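Local atomic coordinates of cytidylate kinase-like family protein (Eubacterium ventriosum, PDB entry 3FDI), a protein that is of unknown function but, as a P-loop relative of cytidylate kinase, probably moves a phosphate group from a nucleoside triphosphate to a small acceptor. Residues Lys37-Leu40 with Asp41-Lys45; His20-Ala23 with Lys24-Glu28; Glu138-Glu142 with Lys143-Asn147. All blocks are in the same frame, centred on the assembly; numbering follows the deposited sequence.

Contact 1. Residues Lys37-Leu40 with Asp41-Lys45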
loop_
_atom_site.group_PDB
_atom_site.type_symbol
_atom_site.label_atom_id
_atom_site.label_comp_id
_atom_site.label_asym_id
_atom_site.label_seq_id
_atom_site.Cartn_x
_atom_site.Cartn_y
_atom_site.Cartn_z
ATOM N N LYS B 37 -3.502 25.616 5.721
ATOM C CA LYS B 37 -4.833 25.440 5.140
ATOM C C LYS B 37 -5.798 26.636 5.512
ATOM O O LYS B 37 -6.480 27.197 4.663
ATOM C CB LYS B 37 -5.430 24.069 5.540
ATOM C CG LYS B 37 -6.643 23.669 4.680
ATOM C CD LYS B 37 -7.458 22.519 5.289
ATOM C CE LYS B 37 -8.527 22.079 4.342
ATOM N NZ LYS B 37 -9.650 23.029 4.306
ATOM N N GLU B 38 -5.806 27.042 6.769
ATOM C CA GLU B 38 -6.673 28.134 7.198
ATOM C C GLU B 38 -6.432 29.432 6.403
ATOM O O GLU B 38 -7.359 30.110 5.944
ATOM C CB GLU B 38 -6.434 28.396 8.679
ATOM C CG GLU B 38 -7.175 29.652 9.204
ATOM C CD GLU B 38 -6.616 30.177 10.505
ATOM O OE1 GLU B 38 -5.841 29.456 11.152
ATOM O OE2 GLU B 38 -6.989 31.319 10.875
ATOM N N LEU B 39 -5.167 29.781 6.267
ATOM C CA LEU B 39 -4.801 31.013 5.628
ATOM C C LEU B 39 -5.084 30.900 4.143
ATOM O O LEU B 39 -5.609 31.823 3.541
ATOM C CB LEU B 39 -3.332 31.248 5.891
ATOM C CG LEU B 39 -2.752 32.581 5.513
ATOM C CD1 LEU B 39 -1.532 32.864 6.444
ATOM C CD2 LEU B 39 -2.385 32.552 4.026
ATOM N N LEU B 40 -4.716 29.755 3.559
ATOM C CA LEU B 40 -4.973 29.497 2.139
ATOM C C LEU B 40 -6.458 29.457 1.846
ATOM O O LEU B 40 -6.879 29.876 0.784
ATOM C CB LEU B 40 -4.266 28.209 1.660
ATOM C CG LEU B 40 -2.751 28.350 1.383
ATOM C CD1 LEU B 40 -2.096 27.064 0.945
ATOM C CD2 LEU B 40 -2.550 29.431 0.317
ATOM N N ASP B 41 -7.267 29.001 2.791
ATOM C CA ASP B 41 -8.696 29.126 2.632
ATOM C C ASP B 41 -9.123 30.545 2.356
ATOM O O ASP B 41 -9.992 30.767 1.501
ATOM C CB ASP B 41 -9.442 28.543 3.823
ATOM C CG ASP B 41 -9.431 27.006 3.802
ATOM O OD1 ASP B 41 -9.157 26.427 2.735
ATOM O OD2 ASP B 41 -9.668 26.375 4.852
ATOM N N GLU B 42 -8.484 31.506 3.025
ATOM C CA GLU B 42 -8.733 32.927 2.739
ATOM C C GLU B 42 -8.069 33.452 1.460
ATOM O O GLU B 42 -8.764 33.820 0.514
ATOM C CB GLU B 42 -8.331 33.804 3.943
ATOM C CG GLU B 42 -9.277 33.686 5.117
ATOM C CD GLU B 42 -10.730 33.859 4.684
ATOM O OE1 GLU B 42 -11.043 34.873 4.036
ATOM O OE2 GLU B 42 -11.562 32.980 4.965
ATOM N N VAL B 43 -6.735 33.475 1.440
ATOM C CA VAL B 43 -5.965 34.248 0.440
ATOM C C VAL B 43 -5.933 33.619 -0.948
ATOM O O VAL B 43 -5.483 34.255 -1.906
ATOM C CB VAL B 43 -4.457 34.463 0.829
ATOM C CG1 VAL B 43 -3.927 35.852 0.271
ATOM C CG2 VAL B 43 -4.210 34.362 2.339
ATOM N N ALA B 44 -6.372 32.367 -1.056
ATOM C CA ALA B 44 -6.319 31.644 -2.308
ATOM C C ALA B 44 -7.721 31.443 -2.897
ATOM O O ALA B 44 -7.864 30.699 -3.854
ATOM C CB ALA B 44 -5.580 30.287 -2.101
ATOM N N LYS B 45 -8.730 32.110 -2.340
ATOM C CA LYS B 45 -10.121 32.071 -2.824
ATOM C C LYS B 45 -10.481 33.188 -3.876
ATOM O O LYS B 45 -11.620 33.676 -3.957
ATOM C CB LYS B 45 -11.021 32.161 -1.591
ATOM C CG LYS B 45 -12.521 32.044 -1.830
ATOM C CD LYS B 45 -13.291 32.674 -0.691
ATOM C CE LYS B 45 -13.071 31.916 0.593
ATOM N NZ LYS B 45 -14.155 32.116 1.554
#
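K37 and D41, one helical turn apart, form the charged contact here, a salt bridge that also counts as a weak hydrogen bond, with K37 NZ 3.4 Å from D41 OD2. The lysine chain runs straight out and bends only at its last torsion (chi4 -76°), which swings the ammonium over to the carboxylate. The second oxygen, OD1, takes a weak hydrogen bond from Q86 of helix 81-95. Replacing the aspartate here by an alanine is likely to leave the ammonium of K37 without its carboxylate mate and Q86 without this acceptor.

Among the backbone bonds, D41 N donates to K37 O at 2.7 Å and V43 N to L39 O at 2.9 Å, the latter nearly straight at 169°. E42 N is held less firmly, dividing two weak bonds between E38 O at 3.4 Å and L39 O at 2.9 Å. A44, the first residue to leave helical conformation, still gives its N to L40 O at 3.1 Å.

The apolar contacts turn toward the same neighbouring helix. L40 CD2 stands 4.0 Å from A44 CB, and the leucine packs on Q86, F89 and I90 of helix 81-95; a large aliphatic residue suits this buried face, and A44, buried beside L40, is small enough to fit there. V43 also touches F89.

K37 and D41 thus make an i to i+4 salt bridge along one helix. This helix follows strand 34-35 and, in the plan of nucleoside monophosphate kinases, probably opens the region that binds the phosphate acceptor.

Contact 2. Residues His20-Ala23 with Lys24-Glu28. With SO4 (sulfate ion), chain G.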
loop_
_atom_site.group_PDB
_atom_site.type_symbol
_atom_site.label_atom_id
_atom_site.label_comp_id
_atom_site.label_asym_id
_atom_site.label_seq_id
_atom_site.Cartn_x
_atom_site.Cartn_y
_atom_site.Cartn_z
ATOM N N HIS B 20 2.445 21.339 13.976
ATOM C CA HIS B 20 2.166 22.788 13.945
ATOM C C HIS B 20 3.151 23.563 14.811
ATOM O O HIS B 20 3.591 24.592 14.411
ATOM C CB HIS B 20 0.757 23.109 14.400
ATOM C CG HIS B 20 0.483 24.582 14.537
ATOM N ND1 HIS B 20 0.122 25.382 13.469
ATOM C CD2 HIS B 20 0.532 25.402 15.622
ATOM C CE1 HIS B 20 -0.024 26.626 13.885
ATOM N NE2 HIS B 20 0.213 26.666 15.189
ATOM N N LEU B 21 3.472 23.084 16.007
ATOM C CA LEU B 21 4.387 23.796 16.889
ATOM C C LEU B 21 5.763 23.877 16.279
ATOM O O LEU B 21 6.419 24.881 16.384
ATOM C CB LEU B 21 4.532 23.091 18.239
ATOM C CG LEU B 21 3.329 22.969 19.162
ATOM C CD1 LEU B 21 3.739 22.482 20.584
ATOM C CD2 LEU B 21 2.580 24.327 19.259
ATOM N N VAL B 22 6.223 22.798 15.644
ATOM C CA VAL B 22 7.516 22.838 14.938
ATOM C C VAL B 22 7.460 23.856 13.784
ATOM O O VAL B 22 8.382 24.675 13.594
ATOM C CB VAL B 22 7.906 21.457 14.442
ATOM C CG1 VAL B 22 9.170 21.510 13.597
ATOM C CG2 VAL B 22 8.076 20.489 15.605
ATOM N N ALA B 23 6.394 23.804 13.000
ATOM C CA ALA B 23 6.240 24.745 11.867
ATOM C C ALA B 23 6.320 26.207 12.374
ATOM O O ALA B 23 7.089 27.027 11.865
ATOM C CB ALA B 23 4.977 24.489 11.148
ATOM N N LYS B 24 5.546 26.511 13.409
ATOM C CA LYS B 24 5.606 27.818 14.096
ATOM C C LYS B 24 6.992 28.186 14.605
ATOM O O LYS B 24 7.490 29.267 14.331
ATOM C CB LYS B 24 4.619 27.801 15.276
ATOM C CG LYS B 24 4.263 29.141 15.868
ATOM C CD LYS B 24 2.830 29.051 16.421
ATOM C CE LYS B 24 2.455 30.162 17.426
ATOM N NZ LYS B 24 2.636 29.721 18.853
ATOM N N LYS B 25 7.624 27.288 15.350
ATOM C CA LYS B 25 8.979 27.533 15.834
ATOM C C LYS B 25 9.979 27.812 14.710
ATOM O O LYS B 25 10.750 28.757 14.792
ATOM C CB LYS B 25 9.448 26.401 16.760
ATOM C CG LYS B 25 8.671 26.432 18.091
ATOM C CD LYS B 25 8.902 25.235 19.017
ATOM C CE LYS B 25 8.560 25.646 20.481
ATOM N NZ LYS B 25 8.707 24.555 21.493
ATOM N N LEU B 26 9.936 27.040 13.647
ATOM C CA LEU B 26 10.757 27.304 12.462
ATOM C C LEU B 26 10.466 28.703 11.861
ATOM O O LEU B 26 11.408 29.445 11.551
ATOM C CB LEU B 26 10.512 26.214 11.390
ATOM C CG LEU B 26 11.022 24.815 11.715
ATOM C CD1 LEU B 26 10.433 23.689 10.748
ATOM C CD2 LEU B 26 12.600 24.832 11.758
ATOM N N ALA B 27 9.186 29.051 11.677
ATOM C CA ALA B 27 8.811 30.322 11.039
ATOM C C ALA B 27 9.364 31.497 11.853
ATOM O O ALA B 27 9.913 32.455 11.316
ATOM C CB ALA B 27 7.252 30.442 10.888
ATOM N N GLU B 28 9.246 31.382 13.164
ATOM C CA GLU B 28 9.807 32.362 14.071
ATOM C C GLU B 28 11.325 32.385 14.020
ATOM O O GLU B 28 11.899 33.448 14.078
ATOM C CB GLU B 28 9.354 32.100 15.511
ATOM C CG GLU B 28 7.925 32.590 15.812
ATOM C CD GLU B 28 7.356 32.038 17.113
ATOM O OE1 GLU B 28 8.109 31.409 17.902
ATOM O OE2 GLU B 28 6.150 32.218 17.329
HETATM S S SO4 G . -0.285 18.646 15.206
HETATM O O1 SO4 G . -0.066 20.010 14.715
HETATM O O2 SO4 G . -1.664 18.206 15.015
HETATM O O3 SO4 G . 0.625 17.868 14.340
HETATM O O4 SO4 G . 0.103 18.594 16.650
#
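H20 and K24 both turn CG away from their own backbone nitrogen (chi1 173° and -164°), which carries the imidazole and the lysine chain out over the same side of the helix, where they cross at a slant. H20 NE2 meets K24 CD at 3.7 Å, so K24 brings one methylene up to the ring nitrogen while its ammonium reaches further out. Further round the helix, V22 and L26 lie alongside each other, CG1 to CD1 at 3.8 Å.

This is the helix that follows the P-loop. H20 N donates to O1 of a sulfate at 2.9 Å; the same ion, probably from the crystallisation liquor, is also hydrogen-bonded by the backbone N of G16, G18 and G19 and by R137 NH1, and it probably marks a phosphate site of the nucleotide.

K24 N to H20 O (2.9 Å, 177°) and L26 N to V22 O (2.8 Å) are almost straight bonds. Small residues suit the inner face: A23 and A27 let the helix settle close against V102 and L34, while L26 rests on I9 and I11 of the central strand and V22 meets helix 185-197. K25 reaches D186 of that helix with a salt bridge.

Contact 3. Residues Glu138-Glu142 with Lys143-Asn147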
loop_
_atom_site.group_PDB
_atom_site.type_symbol
_atom_site.label_atom_id
_atom_site.label_comp_id
_atom_site.label_asym_id
_atom_site.label_seq_id
_atom_site.Cartn_x
_atom_site.Cartn_y
_atom_site.Cartn_z
ATOM N N GLU B 138 -7.729 19.243 22.914
ATOM C CA GLU B 138 -9.122 19.207 22.475
ATOM C C GLU B 138 -10.153 18.889 23.578
ATOM O O GLU B 138 -11.338 18.642 23.280
ATOM C CB GLU B 138 -9.270 18.215 21.308
ATOM C CG GLU B 138 -8.474 18.579 20.035
ATOM C CD GLU B 138 -8.993 19.857 19.332
ATOM O OE1 GLU B 138 -9.046 19.908 18.077
ATOM O OE2 GLU B 138 -9.344 20.824 20.034
ATOM N N GLY B 139 -9.712 18.915 24.841
ATOM C CA GLY B 139 -10.602 18.735 25.992
ATOM C C GLY B 139 -11.382 17.449 25.868
ATOM O O GLY B 139 -12.583 17.418 26.102
ATOM N N VAL B 140 -10.684 16.386 25.510
ATOM C CA VAL B 140 -11.312 15.158 25.087
ATOM C C VAL B 140 -10.684 14.010 25.888
ATOM O O VAL B 140 -9.607 14.178 26.470
ATOM C CB VAL B 140 -11.113 15.006 23.544
ATOM C CG1 VAL B 140 -9.784 14.308 23.198
ATOM C CG2 VAL B 140 -12.263 14.301 22.917
ATOM N N ASP B 141 -11.355 12.859 25.926
ATOM C CA ASP B 141 -10.804 11.656 26.573
ATOM C C ASP B 141 -9.866 10.866 25.651
ATOM O O ASP B 141 -9.695 11.205 24.467
ATOM C CB ASP B 141 -11.928 10.739 27.074
ATOM C CG ASP B 141 -12.689 10.041 25.951
ATOM O OD1 ASP B 141 -12.352 10.197 24.776
ATOM O OD2 ASP B 141 -13.655 9.320 26.246
ATOM N N GLU B 142 -9.269 9.807 26.199
ATOM C CA GLU B 142 -8.320 8.980 25.453
ATOM C C GLU B 142 -8.961 8.380 24.186
ATOM O O GLU B 142 -8.377 8.492 23.089
ATOM C CB GLU B 142 -7.732 7.862 26.324
ATOM C CG GLU B 142 -6.775 6.974 25.561
ATOM C CD GLU B 142 -6.268 5.782 26.320
ATOM O OE1 GLU B 142 -6.814 5.457 27.380
ATOM O OE2 GLU B 142 -5.313 5.146 25.834
ATOM N N LYS B 143 -10.129 7.743 24.371
ATOM C CA LYS B 143 -10.895 7.064 23.313
ATOM C C LYS B 143 -11.077 7.994 22.126
ATOM O O LYS B 143 -10.683 7.682 21.005
ATOM C CB LYS B 143 -12.271 6.610 23.858
ATOM C CG LYS B 143 -13.271 5.957 22.841
ATOM C CD LYS B 143 -14.722 5.755 23.474
ATOM C CE LYS B 143 -15.707 5.070 22.483
ATOM N NZ LYS B 143 -16.860 4.369 23.121
ATOM N N THR B 144 -11.659 9.155 22.385
ATOM C CA THR B 144 -11.867 10.143 21.344
ATOM C C THR B 144 -10.552 10.601 20.704
ATOM O O THR B 144 -10.464 10.669 19.499
ATOM C CB THR B 144 -12.602 11.343 21.891
ATOM O OG1 THR B 144 -13.796 10.880 22.500
ATOM C CG2 THR B 144 -12.985 12.325 20.772
ATOM N N ALA B 145 -9.557 10.916 21.526
ATOM C CA ALA B 145 -8.261 11.349 21.049
ATOM C C ALA B 145 -7.793 10.389 20.003
ATOM O O ALA B 145 -7.422 10.799 18.900
ATOM C CB ALA B 145 -7.278 11.406 22.184
ATOM N N LEU B 146 -7.819 9.099 20.313
ATOM C CA LEU B 146 -7.260 8.136 19.362
ATOM C C LEU B 146 -8.069 7.966 18.074
ATOM O O LEU B 146 -7.505 7.710 17.016
ATOM C CB LEU B 146 -6.914 6.784 20.017
ATOM C CG LEU B 146 -5.430 6.748 20.439
ATOM C CD1 LEU B 146 -5.314 6.931 21.951
ATOM C CD2 LEU B 146 -4.683 5.488 19.980
ATOM N N ASN B 147 -9.377 8.126 18.175
ATOM C CA ASN B 147 -10.248 8.135 17.017
ATOM C C ASN B 147 -9.996 9.348 16.179
ATOM O O ASN B 147 -9.867 9.239 14.995
ATOM C CB ASN B 147 -11.710 8.116 17.456
ATOM C CG ASN B 147 -12.143 6.752 17.918
ATOM O OD1 ASN B 147 -11.482 5.756 17.641
ATOM N ND2 ASN B 147 -13.265 6.687 18.611
#
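The carboxylate of D141 is gripped through one oxygen: T144 N and T144 OG1 reach OD1 from opposite faces of its plane. The amide comes nearly along the C-O axis at 2.7 Å; the hydroxyl donates from the syn side, 35° out of the plane, with OG1 2.8 Å from OD1. The other oxygen, OD2, lies 3.9 Å from K143 CB, the two chains running side by side. A first torsion of 71° sets D141 CG between its own N and carbonyl carbon, folding the acid back over the first turn.

D141 is thus the N-cap of helix 142-163: its short side chain stands in for the carbonyl that a preceding turn would have supplied, and its negative charge would probably be welcome at this helix end. Just before it, V140 CG1 sits 4.0 Å from A145 CB, a pair placed as in a hydrophobic staple. The helical bonds then begin, A145 N to D141 O at 3.0 Å and L146 N to E142 O at 2.9 Å. E142 lends its CG to L146 CD1 (3.9 Å), keeping its acid end outward. A145 and L146 pack on helix 127-138, and T144 touches P68 of the second subunit.

How the contacts relate
Contacts 1 and 2 are each partly buried and contact 3 lies at the surface; no two of them touch, the nearest atoms of contacts 1 and 2 being about 7 Å apart. Contacts 1 and 2 lie within single helices, contact 3 at the loop-to-helix start of helix 142-163. Contact 2, with the central sheet beneath it, uses alanines and branched aliphatic residues inward, and its N-terminal end faces an anion. Contact 1 has its apolar face on helix 81-95 and an acid-base pair beside it, partly open to solvent. In contact 3 an aspartate caps a helix, and T144 and N147 pack on a second subunit. Helix 127-138, which precedes contact 3, supplies R137 to the sulfate of contact 2.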